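Local coordinates for heme oxygenase (mycobilin-producing) (Mycobacterium tuberculosis, PDB 3HX9), which catalyses the oxidative degradation of heme to mycobilin with release of iron, working as a homodimer, at the interface of chains A and B. Residues are numbered along the deposited sequence; one frame, centred on the assembly and turned at random. Chains: chain A/B, Protein Rv3592.

Contact 1: the interface of chains A and B. Residues chain A 41-45, 48, 50, 52; chain B 4, 91-93.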
ATOM      1  N   LEU A  41      -2.652  -8.760   2.364  1.00 13.38           N
ATOM      2  CA  LEU A  41      -3.627  -8.873   1.214  1.00 12.77           C
ATOM      3  C   LEU A  41      -4.729  -7.837   1.500  1.00 12.58           C
ATOM      4  O   LEU A  41      -5.354  -7.859   2.552  1.00 13.62           O
ATOM      5  CB  LEU A  41      -4.251 -10.273   1.134  1.00 15.15           C
ATOM      6  CG  LEU A  41      -5.335 -10.458   0.052  1.00 14.72           C
ATOM      7  CD1 LEU A  41      -4.642 -10.371  -1.332  1.00 15.63           C
ATOM      8  CD2 LEU A  41      -5.927 -11.841   0.188  1.00 16.53           C
ATOM      9  N   LEU A  42      -4.921  -6.928   0.550  1.00 11.03           N
ATOM     10  CA  LEU A  42      -5.915  -5.868   0.653  1.00 12.00           C
ATOM     11  C   LEU A  42      -7.068  -6.153  -0.323  1.00 12.64           C
ATOM     12  O   LEU A  42      -6.909  -6.205  -1.567  1.00 13.24           O
ATOM     13  CB  LEU A  42      -5.252  -4.528   0.287  1.00 11.12           C
ATOM     14  CG  LEU A  42      -3.991  -4.220   1.161  1.00 10.45           C
ATOM     15  CD1 LEU A  42      -3.640  -2.720   0.872  1.00 13.10           C
ATOM     16  CD2 LEU A  42      -4.373  -4.336   2.678  1.00 13.56           C
ATOM     17  N   ARG A  43      -8.249  -6.239   0.267  1.00 12.60           N
ATOM     18  CA  ARG A  43      -9.487  -6.407  -0.511  1.00 13.55           C
ATOM     19  C   ARG A  43     -10.056  -5.032  -0.939  1.00 12.45           C
ATOM     20  O   ARG A  43     -10.230  -4.171  -0.124  1.00 13.42           O
ATOM     21  CB  ARG A  43     -10.497  -7.176   0.363  1.00 15.27           C
ATOM     22  CG  ARG A  43     -11.841  -7.391  -0.371  1.00 17.63           C
ATOM     23  CD  ARG A  43     -12.536  -8.629   0.302  1.00 29.37           C
ATOM     24  NE  ARG A  43     -12.902  -8.130   1.544  1.00 27.65           N
ATOM     25  CZ  ARG A  43     -12.832  -8.652   2.773  1.00 29.75           C
ATOM     26  NH1 ARG A  43     -12.537  -9.894   3.118  1.00 30.72           N
ATOM     27  NH2 ARG A  43     -13.188  -7.806   3.735  1.00 31.23           N
ATOM     28  N   PRO A  44     -10.330  -4.823  -2.231  1.00 13.72           N
ATOM     29  CA  PRO A  44     -10.749  -3.497  -2.686  1.00 16.54           C
ATOM     30  C   PRO A  44     -12.176  -3.167  -2.233  1.00 17.07           C
ATOM     31  O   PRO A  44     -13.067  -4.059  -2.229  1.00 19.24           O
ATOM     32  CB  PRO A  44     -10.688  -3.614  -4.211  1.00 17.48           C
ATOM     33  CG  PRO A  44     -10.832  -5.049  -4.511  1.00 16.48           C
ATOM     34  CD  PRO A  44     -10.220  -5.821  -3.336  1.00 14.97           C
ATOM     35  N   VAL A  45     -12.379  -1.955  -1.754  1.00 16.52           N
ATOM     36  CA  VAL A  45     -13.700  -1.485  -1.370  1.00 19.16           C
ATOM     37  C   VAL A  45     -14.218  -0.340  -2.222  1.00 19.83           C
ATOM     38  O   VAL A  45     -15.465  -0.281  -2.500  1.00 20.81           O
ATOM     39  CB  VAL A  45     -13.611  -1.101   0.145  1.00 20.31           C
ATOM     40  CG1 VAL A  45     -14.766  -0.171   0.601  1.00 25.20           C
ATOM     41  CG2 VAL A  45     -13.533  -2.465   0.893  1.00 24.30           C
ATOM     42  N   GLU A  48     -10.752   1.259  -6.508  1.00 20.71           N
ATOM     43  CA  GLU A  48      -9.862   0.247  -7.133  1.00 22.39           C
ATOM     44  C   GLU A  48     -10.692  -1.035  -7.233  1.00 22.23           C
ATOM     45  O   GLU A  48     -11.562  -1.282  -6.371  1.00 23.45           O
ATOM     46  CB  GLU A  48      -8.622   0.080  -6.201  1.00 22.15           C
ATOM     47  CG  GLU A  48      -7.346  -0.652  -6.634  1.00 27.57           C
ATOM     48  CD  GLU A  48      -6.944  -0.586  -8.094  1.00 22.04           C
ATOM     49  OE1 GLU A  48      -6.221   0.297  -8.580  1.00 23.22           O
ATOM     50  OE2 GLU A  48      -7.334  -1.520  -8.713  1.00 21.22           O
ATOM     51  N   ARG A  50      -8.964  -3.989  -8.098  1.00 18.07           N
ATOM     52  CA  ARG A  50      -7.950  -5.059  -7.959  1.00 14.54           C
ATOM     53  C   ARG A  50      -7.680  -5.296  -6.475  1.00 15.52           C
ATOM     54  O   ARG A  50      -7.800  -4.365  -5.683  1.00 16.26           O
ATOM     55  CB  ARG A  50      -6.629  -4.670  -8.615  1.00 16.71           C
ATOM     56  CG  ARG A  50      -6.850  -4.374 -10.104  1.00 17.41           C
ATOM     57  CD  ARG A  50      -5.556  -3.939 -10.785  1.00 16.11           C
ATOM     58  NE  ARG A  50      -5.244  -2.596 -10.354  1.00 19.50           N
ATOM     59  CZ  ARG A  50      -4.184  -1.928 -10.784  1.00 22.70           C
ATOM     60  NH1 ARG A  50      -3.325  -2.517 -11.653  1.00 21.51           N
ATOM     61  NH2 ARG A  50      -3.987  -0.671 -10.343  1.00 22.57           N
ATOM     62  N   PHE A  52      -4.806  -5.794  -3.754  1.00 13.61           N
ATOM     63  CA  PHE A  52      -3.371  -5.401  -3.688  1.00 13.42           C
ATOM     64  C   PHE A  52      -2.680  -6.344  -2.747  1.00 14.04           C
ATOM     65  O   PHE A  52      -3.116  -6.480  -1.605  1.00 14.76           O
ATOM     66  CB  PHE A  52      -3.180  -3.975  -3.110  1.00 12.07           C
ATOM     67  CG  PHE A  52      -3.316  -2.852  -4.100  1.00 12.78           C
ATOM     68  CD1 PHE A  52      -3.878  -3.075  -5.368  1.00 14.96           C
ATOM     69  CD2 PHE A  52      -2.890  -1.573  -3.778  1.00 13.32           C
ATOM     70  CE1 PHE A  52      -3.991  -2.028  -6.272  1.00 15.92           C
ATOM     71  CE2 PHE A  52      -3.004  -0.505  -4.671  1.00 15.77           C
ATOM     72  CZ  PHE A  52      -3.614  -0.764  -5.930  1.00 13.23           C
TER
ATOM     73  N   VAL B   4      -7.147   0.179   4.810  1.00 11.11           N
ATOM     74  CA  VAL B   4      -6.025   0.972   4.219  1.00 13.21           C
ATOM     75  C   VAL B   4      -6.687   1.941   3.298  1.00 12.09           C
ATOM     76  O   VAL B   4      -7.567   1.549   2.505  1.00 12.82           O
ATOM     77  CB  VAL B   4      -5.080   0.031   3.413  1.00 12.37           C
ATOM     78  CG1 VAL B   4      -4.121   0.834   2.556  1.00 13.08           C
ATOM     79  CG2 VAL B   4      -4.263  -0.791   4.396  1.00 15.58           C
ATOM     80  N   GLU B  91      -9.425   2.565  -1.688  1.00 14.83           N
ATOM     81  CA  GLU B  91      -9.812   2.117  -0.341  1.00 13.84           C
ATOM     82  C   GLU B  91      -9.930   0.627  -0.233  1.00 14.18           C
ATOM     83  O   GLU B  91     -10.548  -0.042  -1.091  1.00 14.97           O
ATOM     84  CB  GLU B  91     -11.182   2.724   0.056  1.00 15.01           C
ATOM     85  CG  GLU B  91     -11.253   4.233  -0.219  1.00 16.21           C
ATOM     86  CD  GLU B  91     -12.549   4.852   0.325  1.00 23.49           C
ATOM     87  OE1 GLU B  91     -13.009   4.540   1.462  1.00 22.27           O
ATOM     88  OE2 GLU B  91     -13.084   5.709  -0.403  1.00 25.09           O
ATOM     89  N   PHE B  92      -9.385   0.085   0.859  1.00 12.55           N
ATOM     90  CA  PHE B  92      -9.299  -1.350   0.951  1.00 12.75           C
ATOM     91  C   PHE B  92      -9.590  -1.821   2.371  1.00 14.16           C
ATOM     92  O   PHE B  92      -9.482  -1.052   3.294  1.00 14.07           O
ATOM     93  CB  PHE B  92      -7.865  -1.874   0.679  1.00 13.56           C
ATOM     94  CG  PHE B  92      -7.321  -1.529  -0.676  1.00 13.49           C
ATOM     95  CD1 PHE B  92      -7.466  -2.438  -1.728  1.00 14.24           C
ATOM     96  CD2 PHE B  92      -6.652  -0.320  -0.890  1.00 15.97           C
ATOM     97  CE1 PHE B  92      -6.924  -2.155  -3.020  1.00 16.03           C
ATOM     98  CE2 PHE B  92      -6.124  -0.032  -2.209  1.00 15.34           C
ATOM     99  CZ  PHE B  92      -6.272  -0.946  -3.236  1.00 15.63           C
ATOM    100  N   GLU B  93      -9.875  -3.111   2.487  1.00 13.93           N
ATOM    101  CA  GLU B  93      -9.969  -3.773   3.789  1.00 15.68           C
ATOM    102  C   GLU B  93      -8.836  -4.766   3.926  1.00 15.77           C
ATOM    103  O   GLU B  93      -8.482  -5.476   3.001  1.00 14.36           O
ATOM    104  CB  GLU B  93     -11.317  -4.514   3.920  1.00 18.76           C
ATOM    105  CG  GLU B  93     -12.534  -3.575   4.113  1.00 21.21           C
ATOM    106  CD  GLU B  93     -13.907  -4.250   3.935  1.00 28.82           C
ATOM    107  OE1 GLU B  93     -13.972  -5.405   3.454  1.00 26.77           O
ATOM    108  OE2 GLU B  93     -14.933  -3.561   4.213  1.00 28.35           O
TER
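B:Phe92 lays its ring across one face of the partner's sheet, tip onto A:Phe52. Its CZ hangs 3.4 Å above the centre of the A:Phe52 ring, and the two ring planes are inclined by about 38°, an intermediate between stack and T. CG of B:Phe92 stands anti to its own carbonyl carbon, which aims the ring away from the shared strand edge and towards chain A. Around it the packing is tight: A:Leu42 CB lies 3.7 Å from CD1, A:Pro44 CA touches the same edge, and A:Glu48 CG meets CZ at 3.6 Å. The backbone oxygen of A:Arg50 sits at the ring edge, in its plane. A second-shell grip steadies this wall, for A:Arg50 holds the A:Glu48 carboxylate side-on, NE reaching OE2 at 2.9 Å and NH2 reaching OE1.

The opposite face of the strand pair is mixed, a salt bridge beside an aliphatic contact. Here A:Arg43 bends at chi3 (71°) and turns its guanidinium edge to B:Glu93, NH2 meeting the carboxylate OE1 at 2.5 Å in a nearly straight salt bridge; the two planes are perpendicular, and OE1 is approached on its anti side, tilted 28° out of the carboxylate plane. A:Val45 CG2 packs closely against the B:Glu93 carboxylate carbon CD. The slacker flank is back on the aromatic side, A:Leu42 CD2 meeting B:Val4 CG2 at 3.9 Å.

Paired backbone bonds between A:Arg43 and B:Glu93, with A:Val45 N to B:Glu91 O at 2.7 Å, join strand 36-46 of chain A antiparallel to strand 87-94 of chain B, continuing the beta structure across the dimer.

Contact 2: the interface of chains A and B. Residues chain A 100-102; chain B 31-32, 36.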
ATOM      1  N   GLY A 100       0.983   5.553  14.505  1.00 23.94           N
ATOM      2  CA  GLY A 100      -0.261   6.289  14.665  1.00 25.32           C
ATOM      3  C   GLY A 100      -0.171   7.171  15.917  1.00 27.84           C
ATOM      4  O   GLY A 100      -0.933   8.127  16.058  1.00 27.18           O
ATOM      5  N   THR A 101       0.779   6.860  16.808  1.00 30.38           N
ATOM      6  CA  THR A 101       0.865   7.552  18.119  1.00 33.88           C
ATOM      7  C   THR A 101       2.202   8.277  18.423  1.00 36.91           C
ATOM      8  O   THR A 101       3.204   8.097  17.718  1.00 38.54           O
ATOM      9  CB  THR A 101       0.604   6.576  19.224  1.00 33.47           C
ATOM     10  OG1 THR A 101       1.541   5.501  19.093  1.00 35.13           O
ATOM     11  CG2 THR A 101      -0.856   6.054  19.129  1.00 33.00           C
ATOM     12  N   GLY A 102       2.204   9.098  19.480  1.00 38.98           N
ATOM     13  CA  GLY A 102       3.432   9.745  19.997  1.00 39.70           C
ATOM     14  C   GLY A 102       3.159  10.826  21.038  1.00 40.57           C
ATOM     15  O   GLY A 102       2.015  11.010  21.467  1.00 42.17           O
TER
ATOM     16  N   GLU B  31      -0.755  12.343  13.807  1.00 23.56           N
ATOM     17  CA  GLU B  31      -0.459  11.559  15.037  1.00 24.62           C
ATOM     18  C   GLU B  31      -1.549  11.703  16.088  1.00 25.16           C
ATOM     19  O   GLU B  31      -2.095  12.819  16.325  1.00 24.32           O
ATOM     20  CB  GLU B  31       0.886  12.065  15.594  1.00 24.99           C
ATOM     21  CG  GLU B  31       1.892  11.013  16.038  1.00 33.10           C
ATOM     22  CD  GLU B  31       2.908  11.573  17.029  1.00 41.74           C
ATOM     23  OE1 GLU B  31       4.101  11.735  16.687  1.00 45.17           O
ATOM     24  OE2 GLU B  31       2.499  11.864  18.180  1.00 49.02           O
ATOM     25  N   ASN B  32      -1.882  10.570  16.704  1.00 24.94           N
ATOM     26  CA  ASN B  32      -2.857  10.477  17.744  1.00 27.23           C
ATOM     27  C   ASN B  32      -4.264  10.755  17.310  1.00 25.82           C
ATOM     28  O   ASN B  32      -5.102  10.962  18.162  1.00 27.55           O
ATOM     29  CB  ASN B  32      -2.489  11.482  18.867  1.00 28.19           C
ATOM     30  CG  ASN B  32      -1.128  11.222  19.434  1.00 31.43           C
ATOM     31  OD1 ASN B  32      -0.408  12.147  19.790  1.00 37.40           O
ATOM     32  ND2 ASN B  32      -0.766   9.980  19.536  1.00 28.84           N
ATOM     33  N   PHE B  36      -6.179   6.022  14.168  1.00 17.20           N
ATOM     34  CA  PHE B  36      -5.090   6.154  13.135  1.00 18.23           C
ATOM     35  C   PHE B  36      -3.963   5.259  13.502  1.00 17.64           C
ATOM     36  O   PHE B  36      -3.517   5.295  14.690  1.00 17.92           O
ATOM     37  CB  PHE B  36      -4.576   7.573  13.134  1.00 18.00           C
ATOM     38  CG  PHE B  36      -3.483   7.818  12.120  1.00 18.35           C
ATOM     39  CD1 PHE B  36      -3.686   7.494  10.789  1.00 17.16           C
ATOM     40  CD2 PHE B  36      -2.287   8.351  12.502  1.00 19.71           C
ATOM     41  CE1 PHE B  36      -2.645   7.719   9.834  1.00 15.69           C
ATOM     42  CE2 PHE B  36      -1.239   8.654  11.560  1.00 16.20           C
ATOM     43  CZ  PHE B  36      -1.431   8.286  10.204  1.00 18.32           C
TER
HETATM   44  O   HOH W   1      -3.829   7.414  16.935  1.00 26.58           O
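The ring of B:Phe36, the amide of B:Asn32 and the carboxylate of B:Glu31 are the flat groups met by the chain A tail. On one side of the phenyl plane, just beyond the rim, A:Gly100 CA approaches CD2 at 3.6 Å. The B:Asn32 amide instead turns its ND2/OD1 end to the A:Gly102 backbone, with A:Gly102 N and A:Thr101 CA displaced to one side of its plane; A:Thr101 CB lies 3.7 Å from ND2. Over one face of the B:Glu31 carboxylate, displaced toward OE2, passes the backbone of A:Gly102, its CA 3.5 Å from CD.

The amide of B:Asn32 illustrates how an end-for-end ambiguity can reveal itself. As modelled, A:Gly102 N, whose N-H points that way, stands 3.1 Å from B:Asn32 ND2, donor against donor, and A:Gly102 O stands 3.2 Å from OD1, acceptor against acceptor. Exchanging the amide's two ends would make both pairs complementary, so its orientation is doubtful. The B:Glu31 carboxylate forms no hydrogen bond to A:Gly102 N, whose N-H is turned elsewhere.

The firm anchor is backbone. B:Asn32 N donates to A:Gly100 O at 2.7 Å, nearly straight and close to the carbonyl axis. The same oxygen is 3.1 Å from water 1, which also reaches the main-chain oxygen of B:Phe36, so A:Gly100 is tied to both the loop and the start of strand 36-46. With CG anti to its backbone N (chi1 -179°), B:Phe36 brings the CD2 rim of its ring towards A:Gly100.

The site fastens the last modelled residues of the C-terminal tail of one subunit onto the partner's loop between helix 16-25 and strand 36-46. Because that loop carries the heme-pocket residues B:Ala29 and B:Val30, the tail may also steady the pocket rim, although the structure alone does not show such an effect.

Contact 1 and contact 2 lie about 22 Å apart, measured between the centres of their C-alpha atoms, and belong to one two-fold symmetric dimer interface. Strand 36-46 takes part in both, through its later residues in chain A at contact 1 and its first residue in chain B at contact 2. In chain A, strand 87-94 is followed by strand 96-99, whose continuation forms the tail of contact 2. The interface thus combines a sheet-joining core with a reaching arm, and the two-fold symmetry implies a twin of each contact, which may help to hold the two subunits of the homodimer together.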